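Ferric iron-binding periplasmic protein (PDB 6J2S) holds gallium(III) and, as a periplasmic ferric iron-binding protein, probably carries iron(III) in the same site to an ABC transporter. Local coordinates at residues A[55-60]-A[224-229]; A[12-17]-A[258-263]; A[100-105]-A[192-197]; A[161-166]-A[302-307]. All coordinates share one frame; numbering follows the deposited sequence.

Along the chain, interaction 3 lies inside the loop closed by interaction 1, which lies inside that closed by interaction 2; interaction 4 crosses all three. Interactions 1 and 3, with centres about 16 Å apart, lie on adjacent strands of one sheet, 223-230 and 96-107, and together bring Glu-59, Tyr-195 and Tyr-196, distant in sequence, to one gallium ion. Interaction 2, with its centre about 12 Å from that of interaction 1, sits beside the metal site, where Glu-262 forms a salt bridge with Arg-101 of interaction 3. Interaction 4 is peripheral, its centre about 31 Å from that of interaction 2, and joins the C-terminal tail to helix 155-168.

Interaction 1: residues A[55-60]-A[224-229]; sequences VLYTEE and TVSGAA. With GA (gallium (III) ion), chain D.
The ring of Tyr-57 presents its edge to strand 224-229: Gly-227 O lies in the ring plane, 3.4 Å from CD1, while Ala-228 CB and Ser-226 OG approach obliquely. Leu-6, Asn-8, Gln-10 and Met-247 also pack against this tyrosine. The backbone is an antiparallel β-ladder, with strands 55-57 and 224-229 running at 174° in a sheet of the periplasmic binding protein fold. Leu-56 and Ala-229 form the hydrogen-bonded pair, Leu-56 N reaching Ala-229 O at 2.9 Å; Tyr-57 and Ala-228 form the non-hydrogen-bonded one. A further backbone bond, Thr-58 N to Gly-227 O, is nearly straight at 171°.

Beyond it the backbone bonding weakens and the Ser-226 side chain supplements it. Ser-226 OG, anti to its own N (chi1 155°), donates to Thr-58 O over a short 2.5 Å, and Gly-227 N adds a weak bond to the same oxygen. A water ties Ser-226 OG to Tyr-57 OH, whereas the ring edge merely packs on Gly-227 O.

Glu-59 leaves the ladder and binds the gallium ion through OE2 at 2.1 Å, an oxygen that also accepts from Arg-101. Its OE1 takes a hydrogen bond from a water that is itself a metal ligand. Glu-60 OE1 forms a salt bridge with Arg-101, while its OE2 uses the syn lone pair to accept from Thr-224 OG1 at 2.8 Å.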
loop_
_atom_site.group_PDB
_atom_site.type_symbol
_atom_site.label_atom_id
_atom_site.label_comp_id
_atom_site.label_asym_id
_atom_site.label_seq_id
_atom_site.Cartn_x
_atom_site.Cartn_y
_atom_site.Cartn_z
ATOM N N VAL A 55 -5.834 15.003 9.103
ATOM C CA VAL A 55 -6.011 13.971 8.098
ATOM C C VAL A 55 -4.884 12.946 8.276
ATOM O O VAL A 55 -3.746 13.296 8.620
ATOM C CB VAL A 55 -6.028 14.581 6.674
ATOM C CG1 VAL A 55 -5.985 13.502 5.609
ATOM C CG2 VAL A 55 -7.252 15.504 6.497
ATOM N N LEU A 56 -5.223 11.672 8.114
ATOM C CA LEU A 56 -4.251 10.592 8.081
ATOM C C LEU A 56 -4.324 9.959 6.708
ATOM O O LEU A 56 -5.414 9.664 6.214
ATOM C CB LEU A 56 -4.534 9.544 9.166
ATOM C CG LEU A 56 -3.747 8.233 9.054
ATOM C CD1 LEU A 56 -2.258 8.413 9.435
ATOM C CD2 LEU A 56 -4.396 7.168 9.916
ATOM N N TYR A 57 -3.159 9.740 6.113
ATOM C CA TYR A 57 -3.004 9.225 4.761
ATOM C C TYR A 57 -2.041 8.049 4.861
ATOM O O TYR A 57 -0.930 8.219 5.372
ATOM C CB TYR A 57 -2.439 10.341 3.885
ATOM C CG TYR A 57 -2.235 10.078 2.421
ATOM C CD1 TYR A 57 -2.997 9.146 1.727
ATOM C CD2 TYR A 57 -1.305 10.840 1.712
ATOM C CE1 TYR A 57 -2.808 8.953 0.344
ATOM C CE2 TYR A 57 -1.112 10.668 0.354
ATOM C CZ TYR A 57 -1.862 9.731 -0.329
ATOM O OH TYR A 57 -1.630 9.582 -1.681
ATOM N N THR A 58 -2.477 6.852 4.452
ATOM C CA THR A 58 -1.703 5.631 4.667
ATOM C C THR A 58 -1.408 4.939 3.342
ATOM O O THR A 58 -2.126 5.114 2.357
ATOM C CB THR A 58 -2.426 4.627 5.576
ATOM O OG1 THR A 58 -3.630 4.179 4.932
ATOM C CG2 THR A 58 -2.771 5.251 6.931
ATOM N N GLU A 59 -0.346 4.130 3.333
ATOM C CA GLU A 59 -0.095 3.303 2.154
ATOM C C GLU A 59 -1.056 2.125 2.052
ATOM O O GLU A 59 -1.280 1.605 0.945
ATOM C CB GLU A 59 1.338 2.771 2.185
ATOM C CG GLU A 59 2.375 3.795 1.831
ATOM C CD GLU A 59 3.720 3.140 1.648
ATOM O OE1 GLU A 59 4.611 3.337 2.492
ATOM O OE2 GLU A 59 3.872 2.412 0.665
ATOM N N GLU A 60 -1.577 1.644 3.186
ATOM C CA GLU A 60 -2.376 0.430 3.228
ATOM C C GLU A 60 -3.600 0.649 4.107
ATOM O O GLU A 60 -3.661 1.591 4.905
ATOM C CB GLU A 60 -1.552 -0.767 3.756
ATOM C CG GLU A 60 -0.095 -0.818 3.280
ATOM C CD GLU A 60 0.057 -1.243 1.813
ATOM O OE1 GLU A 60 1.182 -1.106 1.268
ATOM O OE2 GLU A 60 -0.945 -1.690 1.198
ATOM N N THR A 224 -3.699 -3.835 -3.053
ATOM C CA THR A 224 -3.946 -3.198 -1.761
ATOM C C THR A 224 -4.239 -1.721 -1.983
ATOM O O THR A 224 -3.800 -1.129 -2.965
ATOM C CB THR A 224 -2.755 -3.353 -0.810
ATOM O OG1 THR A 224 -1.625 -2.672 -1.364
ATOM C CG2 THR A 224 -2.390 -4.845 -0.609
ATOM N N VAL A 225 -4.958 -1.118 -1.036
ATOM C CA VAL A 225 -5.514 0.219 -1.201
ATOM C C VAL A 225 -4.887 1.163 -0.181
ATOM O O VAL A 225 -4.880 0.881 1.024
ATOM C CB VAL A 225 -7.050 0.200 -1.064
ATOM C CG1 VAL A 225 -7.600 1.597 -1.123
ATOM C CG2 VAL A 225 -7.646 -0.668 -2.179
ATOM N N SER A 226 -4.338 2.268 -0.676
ATOM C CA SER A 226 -3.873 3.368 0.151
ATOM C C SER A 226 -5.056 4.310 0.368
ATOM O O SER A 226 -5.759 4.643 -0.593
ATOM C CB SER A 226 -2.711 4.084 -0.548
ATOM O OG SER A 226 -2.585 5.430 -0.119
ATOM N N GLY A 227 -5.270 4.740 1.620
ATOM C CA GLY A 227 -6.488 5.441 1.968
ATOM C C GLY A 227 -6.237 6.667 2.823
ATOM O O GLY A 227 -5.111 6.935 3.255
ATOM N N ALA A 228 -7.322 7.414 3.059
ATOM C CA ALA A 228 -7.257 8.632 3.859
ATOM C C ALA A 228 -8.477 8.726 4.764
ATOM O O ALA A 228 -9.522 8.124 4.503
ATOM C CB ALA A 228 -7.168 9.887 2.973
ATOM N N ALA A 229 -8.332 9.506 5.835
ATOM C CA ALA A 229 -9.405 9.695 6.800
ATOM C C ALA A 229 -9.228 11.031 7.500
ATOM O O ALA A 229 -8.104 11.519 7.679
ATOM C CB ALA A 229 -9.453 8.576 7.847
HETATM GA GA GA D . 5.627 1.564 -0.059
HETATM O O HOH W 1 -2.433 7.197 -2.260
HETATM O O HOH W 2 6.477 1.742 1.787
#

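Interaction 2: residues A[12-17]-A[258-263]; sequences AATGIA and SQSAEY
Gln-259 packs on Ala-13, Thr-14 and Ala-17 of helix 12-26, and its side chain can be traced atom by atom. CB sits 3.8 Å from Thr-14 OG1. CG, set beside the backbone N by chi1 of -59°, is 3.5 Å from Ala-17 CB and equally close to Ala-13 O, a carbonyl already engaged by Ala-17 N in the helix. The chain bends at chi2 (-61°), and OE1 points back toward the N-terminal end of the helix, 3.7 Å from Ala-13 CB. The Thr-14 and Gln-259 side chains run alongside one another in opposite senses; no direct hydrogen bond joins the two segments, and their contact is van der Waals in kind.

Helix 12-26 joins the parallel strands 3-8 and 29-34, a β-α-β crossover within the periplasmic binding protein fold. The partner is a loop that leaves helix 250-257 and runs through an inverse gamma turn centred on Ala-261 to strand 263-264.

The polar link between the two is indirect: one water stands 2.9 Å from Thr-14 OG1 and donates to Gln-259 O at 3.2 Å. Ser-260 CB also packs on Thr-14 OG1, at 3.7 Å, while its own hydroxyl bonds to Ile-256 O, back in the preceding helix. Farther along the loop, Glu-262 OE2 forms a salt bridge with Arg-101 NE.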
loop_
_atom_site.group_PDB
_atom_site.type_symbol
_atom_site.label_atom_id
_atom_site.label_comp_id
_atom_site.label_asym_id
_atom_site.label_seq_id
_atom_site.Cartn_x
_atom_site.Cartn_y
_atom_site.Cartn_z
ATOM N N ALA A 12 7.061 9.800 1.012
ATOM C CA ALA A 12 7.204 11.208 1.398
ATOM C C ALA A 12 6.893 12.162 0.242
ATOM O O ALA A 12 6.191 13.162 0.436
ATOM C CB ALA A 12 8.604 11.467 1.957
ATOM N N ALA A 13 7.419 11.883 -0.958
ATOM C CA ALA A 13 7.186 12.777 -2.099
ATOM C C ALA A 13 5.720 12.824 -2.501
ATOM O O ALA A 13 5.246 13.854 -2.999
ATOM C CB ALA A 13 8.028 12.341 -3.304
ATOM N N THR A 14 5.002 11.712 -2.346
ATOM C CA THR A 14 3.576 11.693 -2.658
ATOM C C THR A 14 2.799 12.592 -1.702
ATOM O O THR A 14 1.921 13.358 -2.123
ATOM C CB THR A 14 3.063 10.257 -2.584
ATOM O OG1 THR A 14 3.896 9.430 -3.402
ATOM C CG2 THR A 14 1.640 10.170 -3.060
ATOM N N GLY A 15 3.101 12.499 -0.407
ATOM C CA GLY A 15 2.438 13.376 0.548
ATOM C C GLY A 15 2.738 14.838 0.281
ATOM O O GLY A 15 1.852 15.692 0.360
ATOM N N ILE A 16 3.993 15.142 -0.054
ATOM C CA ILE A 16 4.362 16.523 -0.339
ATOM C C ILE A 16 3.645 17.030 -1.580
ATOM O O ILE A 16 3.198 18.180 -1.621
ATOM C CB ILE A 16 5.891 16.638 -0.457
ATOM C CG1 ILE A 16 6.512 16.444 0.927
ATOM C CG2 ILE A 16 6.300 17.996 -1.027
ATOM C CD1 ILE A 16 7.999 16.110 0.896
ATOM N N ALA A 17 3.511 16.185 -2.609
ATOM C CA ALA A 17 2.870 16.634 -3.838
ATOM C C ALA A 17 1.397 16.967 -3.618
ATOM O O ALA A 17 0.890 17.960 -4.159
ATOM C CB ALA A 17 3.010 15.576 -4.923
ATOM N N SER A 258 1.679 11.889 -10.040
ATOM C CA SER A 258 2.934 12.469 -10.507
ATOM C C SER A 258 4.124 11.990 -9.685
ATOM O O SER A 258 5.263 12.089 -10.148
ATOM C CB SER A 258 2.861 14.005 -10.483
ATOM O OG SER A 258 2.949 14.536 -9.163
ATOM N N GLN A 259 3.886 11.451 -8.492
ATOM C CA GLN A 259 4.956 10.960 -7.649
ATOM C C GLN A 259 4.907 9.459 -7.411
ATOM O O GLN A 259 5.931 8.881 -7.042
ATOM C CB GLN A 259 4.936 11.686 -6.294
ATOM C CG GLN A 259 5.088 13.198 -6.433
ATOM C CD GLN A 259 6.400 13.604 -7.088
ATOM O OE1 GLN A 259 7.437 12.953 -6.907
ATOM N NE2 GLN A 259 6.358 14.680 -7.865
ATOM N N SER A 260 3.763 8.813 -7.619
ATOM C CA SER A 260 3.674 7.377 -7.393
ATOM C C SER A 260 2.926 6.713 -8.541
ATOM O O SER A 260 1.856 7.176 -8.950
ATOM C CB SER A 260 2.995 7.071 -6.048
ATOM O OG SER A 260 1.625 7.417 -6.084
ATOM N N ALA A 261 3.496 5.619 -9.049
ATOM C CA ALA A 261 2.886 4.849 -10.133
ATOM C C ALA A 261 1.828 3.906 -9.556
ATOM O O ALA A 261 2.004 2.691 -9.471
ATOM C CB ALA A 261 3.959 4.087 -10.899
ATOM N N GLU A 262 0.711 4.493 -9.144
ATOM C CA GLU A 262 -0.385 3.737 -8.554
ATOM C C GLU A 262 -1.653 3.927 -9.377
ATOM O O GLU A 262 -1.687 4.687 -10.349
ATOM C CB GLU A 262 -0.576 4.140 -7.085
ATOM C CG GLU A 262 0.663 3.844 -6.277
ATOM C CD GLU A 262 0.472 4.047 -4.773
ATOM O OE1 GLU A 262 1.447 4.493 -4.120
ATOM O OE2 GLU A 262 -0.627 3.733 -4.253
ATOM N N TYR A 263 -2.715 3.191 -8.991
ATOM C CA TYR A 263 -3.949 3.248 -9.750
ATOM C C TYR A 263 -4.925 4.193 -9.070
ATOM O O TYR A 263 -5.162 4.060 -7.871
ATOM C CB TYR A 263 -4.571 1.862 -9.871
ATOM C CG TYR A 263 -3.678 0.907 -10.620
ATOM C CD1 TYR A 263 -2.675 0.199 -9.969
ATOM C CD2 TYR A 263 -3.816 0.734 -11.996
ATOM C CE1 TYR A 263 -1.837 -0.666 -10.668
ATOM C CE2 TYR A 263 -2.993 -0.134 -12.697
ATOM C CZ TYR A 263 -2.011 -0.832 -12.032
ATOM O OH TYR A 263 -1.191 -1.688 -12.747
HETATM O O HOH W 3 6.706 9.077 -3.977
#

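Interaction 3: residues A[100-105]-A[192-197]; sequences ARTRVL and INNYYW. With GA (gallium (III) ion), chain D; PO4 (phosphate ion), chain C.
Arg-101 and Tyr-195 meet directly beside the gallium ion, which Tyr-195 OH and Tyr-196 OH each bind at 1.9 Å. Phosphate O3 and a water, with His-11 and Glu-59 from elsewhere in the chain, bring the ligand count to six. The ion lies in the ring plane of Tyr-195, at its edge. Tyr-195 CE1 rises 3.2 Å over the centre of the Arg-101 guanidinium, the two planes being 46° apart. That guanidinium is already anchored by three acidic residues, Glu-59, Glu-60 and Glu-262.

In the second shell, Asn-193 ND2 donates to Tyr-195 OH at 3.2 Å, with the oxygen in the amide plane, and also bonds phosphate O2. The other end of this amide is fixed by Arg-103, whose chain, bent at chi2 and chi3, brings NH1 to OD1 at 2.9 Å from above the carbonyl plane.

Farther out lies an antiparallel β-ladder of the periplasmic binding protein fold. Val-104 N bonds Ile-192 O at 3.0 Å, and Val-104 CG2 packs on Ile-192 CG1. Past the end of strand 189-193, Asn-194 continues the bonding to Thr-102, its N bonding Thr-102 O and its OD1 accepting from Thr-102 N at 3.1 Å.

Two tyrosine oxygens on a trivalent ion suggest phenolate ligands, which the nearby Arg-101 and the Asn-193 N-H would help to stabilise. The phosphate, probably from the crystallisation liquor, occupies a ligand position consistent with the synergistic anion of related ferric-binding proteins.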
loop_
_atom_site.group_PDB
_atom_site.type_symbol
_atom_site.label_atom_id
_atom_site.label_comp_id
_atom_site.label_asym_id
_atom_site.label_seq_id
_atom_site.Cartn_x
_atom_site.Cartn_y
_atom_site.Cartn_z
ATOM N N ALA A 100 -4.669 2.609 -5.540
ATOM C CA ALA A 100 -4.404 1.196 -5.321
ATOM C C ALA A 100 -3.007 0.860 -5.842
ATOM O O ALA A 100 -2.546 1.441 -6.826
ATOM C CB ALA A 100 -5.477 0.327 -6.007
ATOM N N ARG A 101 -2.320 -0.047 -5.154
ATOM C CA ARG A 101 -1.054 -0.591 -5.618
ATOM C C ARG A 101 -1.219 -2.098 -5.718
ATOM O O ARG A 101 -2.221 -2.660 -5.276
ATOM C CB ARG A 101 0.106 -0.223 -4.673
ATOM C CG ARG A 101 -0.140 -0.593 -3.200
ATOM C CD ARG A 101 -0.811 0.531 -2.391
ATOM N NE ARG A 101 0.010 1.736 -2.319
ATOM C CZ ARG A 101 1.121 1.858 -1.592
ATOM N NH1 ARG A 101 1.578 0.849 -0.857
ATOM N NH2 ARG A 101 1.794 2.991 -1.620
ATOM N N THR A 102 -0.240 -2.764 -6.318
ATOM C CA THR A 102 -0.384 -4.198 -6.515
ATOM C C THR A 102 0.932 -4.901 -6.214
ATOM O O THR A 102 2.019 -4.339 -6.380
ATOM C CB THR A 102 -0.878 -4.537 -7.946
ATOM O OG1 THR A 102 -1.109 -5.953 -8.062
ATOM C CG2 THR A 102 0.143 -4.127 -8.976
ATOM N N ARG A 103 0.811 -6.134 -5.737
ATOM C CA ARG A 103 1.981 -6.960 -5.501
ATOM C C ARG A 103 2.555 -7.428 -6.827
ATOM O O ARG A 103 1.815 -7.701 -7.771
ATOM C CB ARG A 103 1.604 -8.160 -4.635
ATOM C CG ARG A 103 1.031 -7.722 -3.294
ATOM C CD ARG A 103 2.110 -6.992 -2.528
ATOM N NE ARG A 103 3.151 -7.921 -2.089
ATOM C CZ ARG A 103 4.229 -7.567 -1.396
ATOM N NH1 ARG A 103 4.420 -6.291 -1.061
ATOM N NH2 ARG A 103 5.106 -8.501 -1.014
ATOM N N VAL A 104 3.884 -7.502 -6.898
ATOM C CA VAL A 104 4.589 -7.962 -8.091
ATOM C C VAL A 104 5.806 -8.781 -7.676
ATOM O O VAL A 104 6.235 -8.791 -6.516
ATOM C CB VAL A 104 5.049 -6.794 -8.996
ATOM C CG1 VAL A 104 3.884 -5.977 -9.490
ATOM C CG2 VAL A 104 6.037 -5.906 -8.237
ATOM N N LEU A 105 6.361 -9.484 -8.652
ATOM C CA LEU A 105 7.609 -10.208 -8.481
ATOM C C LEU A 105 8.638 -9.515 -9.367
ATOM O O LEU A 105 8.633 -9.687 -10.587
ATOM C CB LEU A 105 7.419 -11.671 -8.859
ATOM C CG LEU A 105 8.682 -12.506 -8.810
ATOM C CD1 LEU A 105 9.131 -12.672 -7.365
ATOM C CD2 LEU A 105 8.395 -13.842 -9.487
ATOM N N ILE A 192 7.691 -7.242 -4.024
ATOM C CA ILE A 192 7.552 -5.835 -3.676
ATOM C C ILE A 192 6.213 -5.321 -4.194
ATOM O O ILE A 192 5.378 -6.094 -4.688
ATOM C CB ILE A 192 8.719 -5.009 -4.253
ATOM C CG1 ILE A 192 8.812 -5.197 -5.772
ATOM C CG2 ILE A 192 10.050 -5.365 -3.552
ATOM C CD1 ILE A 192 9.545 -4.048 -6.499
ATOM N N ASN A 193 5.987 -4.015 -4.071
ATOM C CA ASN A 193 4.876 -3.371 -4.761
ATOM C C ASN A 193 5.336 -2.799 -6.107
ATOM O O ASN A 193 6.524 -2.547 -6.336
ATOM C CB ASN A 193 4.277 -2.264 -3.889
ATOM C CG ASN A 193 3.841 -2.763 -2.522
ATOM O OD1 ASN A 193 3.420 -3.911 -2.367
ATOM N ND2 ASN A 193 3.924 -1.886 -1.518
ATOM N N ASN A 194 4.366 -2.584 -6.999
ATOM C CA ASN A 194 4.695 -2.263 -8.388
ATOM C C ASN A 194 5.347 -0.897 -8.540
ATOM O O ASN A 194 6.194 -0.716 -9.417
ATOM C CB ASN A 194 3.435 -2.324 -9.245
ATOM C CG ASN A 194 2.448 -1.215 -8.905
ATOM O OD1 ASN A 194 1.907 -1.147 -7.777
ATOM N ND2 ASN A 194 2.244 -0.305 -9.859
ATOM N N TYR A 195 4.953 0.088 -7.725
ATOM C CA TYR A 195 5.362 1.460 -7.998
ATOM C C TYR A 195 6.852 1.676 -7.772
ATOM O O TYR A 195 7.405 2.653 -8.286
ATOM C CB TYR A 195 4.527 2.438 -7.145
ATOM C CG TYR A 195 4.529 2.132 -5.666
ATOM C CD1 TYR A 195 3.522 1.354 -5.091
ATOM C CD2 TYR A 195 5.541 2.620 -4.836
ATOM C CE1 TYR A 195 3.526 1.075 -3.717
ATOM C CE2 TYR A 195 5.560 2.346 -3.466
ATOM C CZ TYR A 195 4.557 1.569 -2.919
ATOM O OH TYR A 195 4.578 1.287 -1.582
ATOM N N TYR A 196 7.521 0.793 -7.022
ATOM C CA TYR A 196 8.950 0.987 -6.780
ATOM C C TYR A 196 9.762 0.830 -8.052
ATOM O O TYR A 196 10.798 1.494 -8.216
ATOM C CB TYR A 196 9.455 0.007 -5.740
ATOM C CG TYR A 196 8.907 0.266 -4.363
ATOM C CD1 TYR A 196 7.814 -0.447 -3.901
ATOM C CD2 TYR A 196 9.488 1.216 -3.525
ATOM C CE1 TYR A 196 7.292 -0.227 -2.656
ATOM C CE2 TYR A 196 8.976 1.444 -2.258
ATOM C CZ TYR A 196 7.873 0.718 -1.834
ATOM O OH TYR A 196 7.365 0.913 -0.580
ATOM N N TRP A 197 9.310 -0.045 -8.949
ATOM C CA TRP A 197 10.022 -0.266 -10.204
ATOM C C TRP A 197 9.893 0.941 -11.126
ATOM O O TRP A 197 10.855 1.316 -11.811
ATOM C CB TRP A 197 9.482 -1.527 -10.879
ATOM C CG TRP A 197 10.254 -1.955 -12.069
ATOM C CD1 TRP A 197 11.401 -2.691 -12.077
ATOM C CD2 TRP A 197 9.932 -1.696 -13.442
ATOM N NE1 TRP A 197 11.815 -2.898 -13.366
ATOM C CE2 TRP A 197 10.936 -2.293 -14.223
ATOM C CE3 TRP A 197 8.899 -1.007 -14.083
ATOM C CZ2 TRP A 197 10.933 -2.236 -15.617
ATOM C CZ3 TRP A 197 8.904 -0.945 -15.467
ATOM C CH2 TRP A 197 9.916 -1.556 -16.217
HETATM GA GA GA D . 5.627 1.564 -0.059
HETATM P P PO4 C . 4.731 -0.880 1.929
HETATM O O1 PO4 C . 3.431 -0.476 2.596
HETATM O O2 PO4 C . 4.651 -2.321 1.570
HETATM O O3 PO4 C . 4.949 -0.066 0.690
HETATM O O4 PO4 C . 5.898 -0.628 2.869
HETATM O O HOH W 2 6.477 1.742 1.787
#

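Interaction 4: residues A[161-166]-A[302-307]; sequences WLTGLK and RDVGLN
Lys-166 is fully extended through chi3, with CG anti to the backbone N (chi1 -171°), and bends only at chi4 (48°), a course that carries it alongside Val-304 to the end of helix 295-304. CD lies 3.6 Å from Val-304 CG1, and CE comes within 3.1 Å of Val-304 O. NZ then reaches Gly-305 O at 3.4 Å, a weak hydrogen bond. An ammonium group near carbonyls at the C-terminal end of a helix would probably be favoured by the helix dipole.

Gly-305 ends that helix in a Schellman motif, with positive phi, and thereby turns the chain so that Leu-306 faces helix 155-168. The ends of Leu-162 and Leu-306 meet, CD1 to CD1 at 3.7 Å. The other branch of Leu-306, CD2, lies 4.0 Å from Lys-166 CG, while Leu-162 CD2 lies 4.3 Å from Val-304 CG2. Two residues one turn apart on one helix thus grip Val-304 and Leu-306.

The tail is tied back by Arg-302, which directs both NE and NH1 to the one oxygen Asn-307 O at the end of the chain, NH1 at 2.9 Å.

This contact lies away from the metal site and docks the C-terminal end of the chain on helix 155-168. Leu-162 also rests on Phe-142 of helix 140-153 and on Leu-300, and Leu-306 on Phe-135 of strand 133-135 and on Pro-137.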
loop_
_atom_site.group_PDB
_atom_site.type_symbol
_atom_site.label_atom_id
_atom_site.label_comp_id
_atom_site.label_asym_id
_atom_site.label_seq_id
_atom_site.Cartn_x
_atom_site.Cartn_y
_atom_site.Cartn_z
ATOM N N TRP A 161 3.447 -21.970 4.332
ATOM C CA TRP A 161 4.037 -21.086 3.331
ATOM C C TRP A 161 5.025 -20.109 3.978
ATOM O O TRP A 161 6.170 -19.959 3.525
ATOM C CB TRP A 161 2.917 -20.352 2.590
ATOM C CG TRP A 161 3.413 -19.328 1.632
ATOM C CD1 TRP A 161 3.975 -19.549 0.405
ATOM C CD2 TRP A 161 3.397 -17.919 1.818
ATOM N NE1 TRP A 161 4.308 -18.356 -0.181
ATOM C CE2 TRP A 161 3.961 -17.338 0.669
ATOM C CE3 TRP A 161 2.953 -17.086 2.850
ATOM C CZ2 TRP A 161 4.094 -15.958 0.517
ATOM C CZ3 TRP A 161 3.097 -15.717 2.700
ATOM C CH2 TRP A 161 3.669 -15.171 1.547
ATOM N N LEU A 162 4.603 -19.433 5.050
ATOM C CA LEU A 162 5.479 -18.440 5.668
ATOM C C LEU A 162 6.717 -19.091 6.285
ATOM O O LEU A 162 7.795 -18.482 6.309
ATOM C CB LEU A 162 4.690 -17.635 6.708
ATOM C CG LEU A 162 5.260 -16.270 7.105
ATOM C CD1 LEU A 162 5.523 -15.400 5.882
ATOM C CD2 LEU A 162 4.299 -15.562 8.049
ATOM N N THR A 163 6.593 -20.330 6.768
ATOM C CA THR A 163 7.764 -21.051 7.254
ATOM C C THR A 163 8.770 -21.260 6.123
ATOM O O THR A 163 9.972 -21.054 6.306
ATOM C CB THR A 163 7.324 -22.381 7.878
ATOM O OG1 THR A 163 6.488 -22.113 9.021
ATOM C CG2 THR A 163 8.537 -23.225 8.330
ATOM N N GLY A 164 8.279 -21.613 4.931
ATOM C CA GLY A 164 9.156 -21.741 3.780
ATOM C C GLY A 164 9.836 -20.436 3.411
ATOM O O GLY A 164 11.027 -20.417 3.092
ATOM N N LEU A 165 9.098 -19.323 3.467
ATOM C CA LEU A 165 9.706 -18.029 3.177
ATOM C C LEU A 165 10.799 -17.694 4.182
ATOM O O LEU A 165 11.843 -17.143 3.807
ATOM C CB LEU A 165 8.645 -16.930 3.162
ATOM C CG LEU A 165 8.212 -16.441 1.791
ATOM C CD1 LEU A 165 7.505 -17.565 1.061
ATOM C CD2 LEU A 165 7.293 -15.227 1.945
ATOM N N LYS A 166 10.579 -18.009 5.468
ATOM C CA LYS A 166 11.622 -17.773 6.469
ATOM C C LYS A 166 12.857 -18.630 6.191
ATOM O O LYS A 166 13.992 -18.184 6.385
ATOM C CB LYS A 166 11.084 -18.058 7.880
ATOM C CG LYS A 166 12.018 -17.635 9.017
ATOM C CD LYS A 166 11.435 -18.010 10.379
ATOM C CE LYS A 166 12.359 -17.566 11.504
ATOM N NZ LYS A 166 12.748 -16.166 11.247
ATOM N N ARG A 302 4.355 -12.924 13.890
ATOM C CA ARG A 302 4.981 -12.982 15.204
ATOM C C ARG A 302 5.298 -14.423 15.586
ATOM O O ARG A 302 6.400 -14.706 16.069
ATOM C CB ARG A 302 4.068 -12.312 16.236
ATOM C CG ARG A 302 4.663 -12.136 17.631
ATOM C CD ARG A 302 6.001 -11.377 17.596
ATOM N NE ARG A 302 5.934 -10.126 16.831
ATOM C CZ ARG A 302 5.600 -8.945 17.352
ATOM N NH1 ARG A 302 5.565 -7.858 16.583
ATOM N NH2 ARG A 302 5.293 -8.849 18.641
ATOM N N ASP A 303 4.366 -15.351 15.324
ATOM C CA ASP A 303 4.609 -16.773 15.586
ATOM C C ASP A 303 5.883 -17.262 14.908
ATOM O O ASP A 303 6.680 -18.000 15.504
ATOM C CB ASP A 303 3.436 -17.619 15.086
ATOM C CG ASP A 303 2.216 -17.546 15.980
ATOM O OD1 ASP A 303 2.276 -16.945 17.077
ATOM O OD2 ASP A 303 1.176 -18.092 15.557
ATOM N N VAL A 304 6.052 -16.915 13.627
ATOM C CA VAL A 304 7.172 -17.402 12.825
ATOM C C VAL A 304 8.450 -16.623 13.098
ATOM O O VAL A 304 9.532 -17.040 12.659
ATOM C CB VAL A 304 6.698 -17.369 11.354
ATOM C CG1 VAL A 304 7.799 -17.734 10.380
ATOM C CG2 VAL A 304 5.520 -18.335 11.166
ATOM N N GLY A 305 8.365 -15.538 13.864
ATOM C CA GLY A 305 9.535 -14.740 14.182
ATOM C C GLY A 305 10.021 -13.848 13.064
ATOM O O GLY A 305 11.230 -13.593 12.968
ATOM N N LEU A 306 9.121 -13.366 12.203
ATOM C CA LEU A 306 9.515 -12.537 11.070
ATOM C C LEU A 306 9.273 -11.053 11.276
ATOM O O LEU A 306 9.976 -10.236 10.673
ATOM C CB LEU A 306 8.772 -12.976 9.799
ATOM C CG LEU A 306 9.395 -14.185 9.105
ATOM C CD1 LEU A 306 8.482 -14.625 7.971
ATOM C CD2 LEU A 306 10.795 -13.853 8.599
ATOM N N ASN A 307 8.302 -10.671 12.093
ATOM C CA ASN A 307 8.048 -9.245 12.277
ATOM C C ASN A 307 7.543 -8.973 13.686
ATOM O O ASN A 307 6.358 -8.774 13.906
ATOM C CB ASN A 307 7.044 -8.729 11.231
#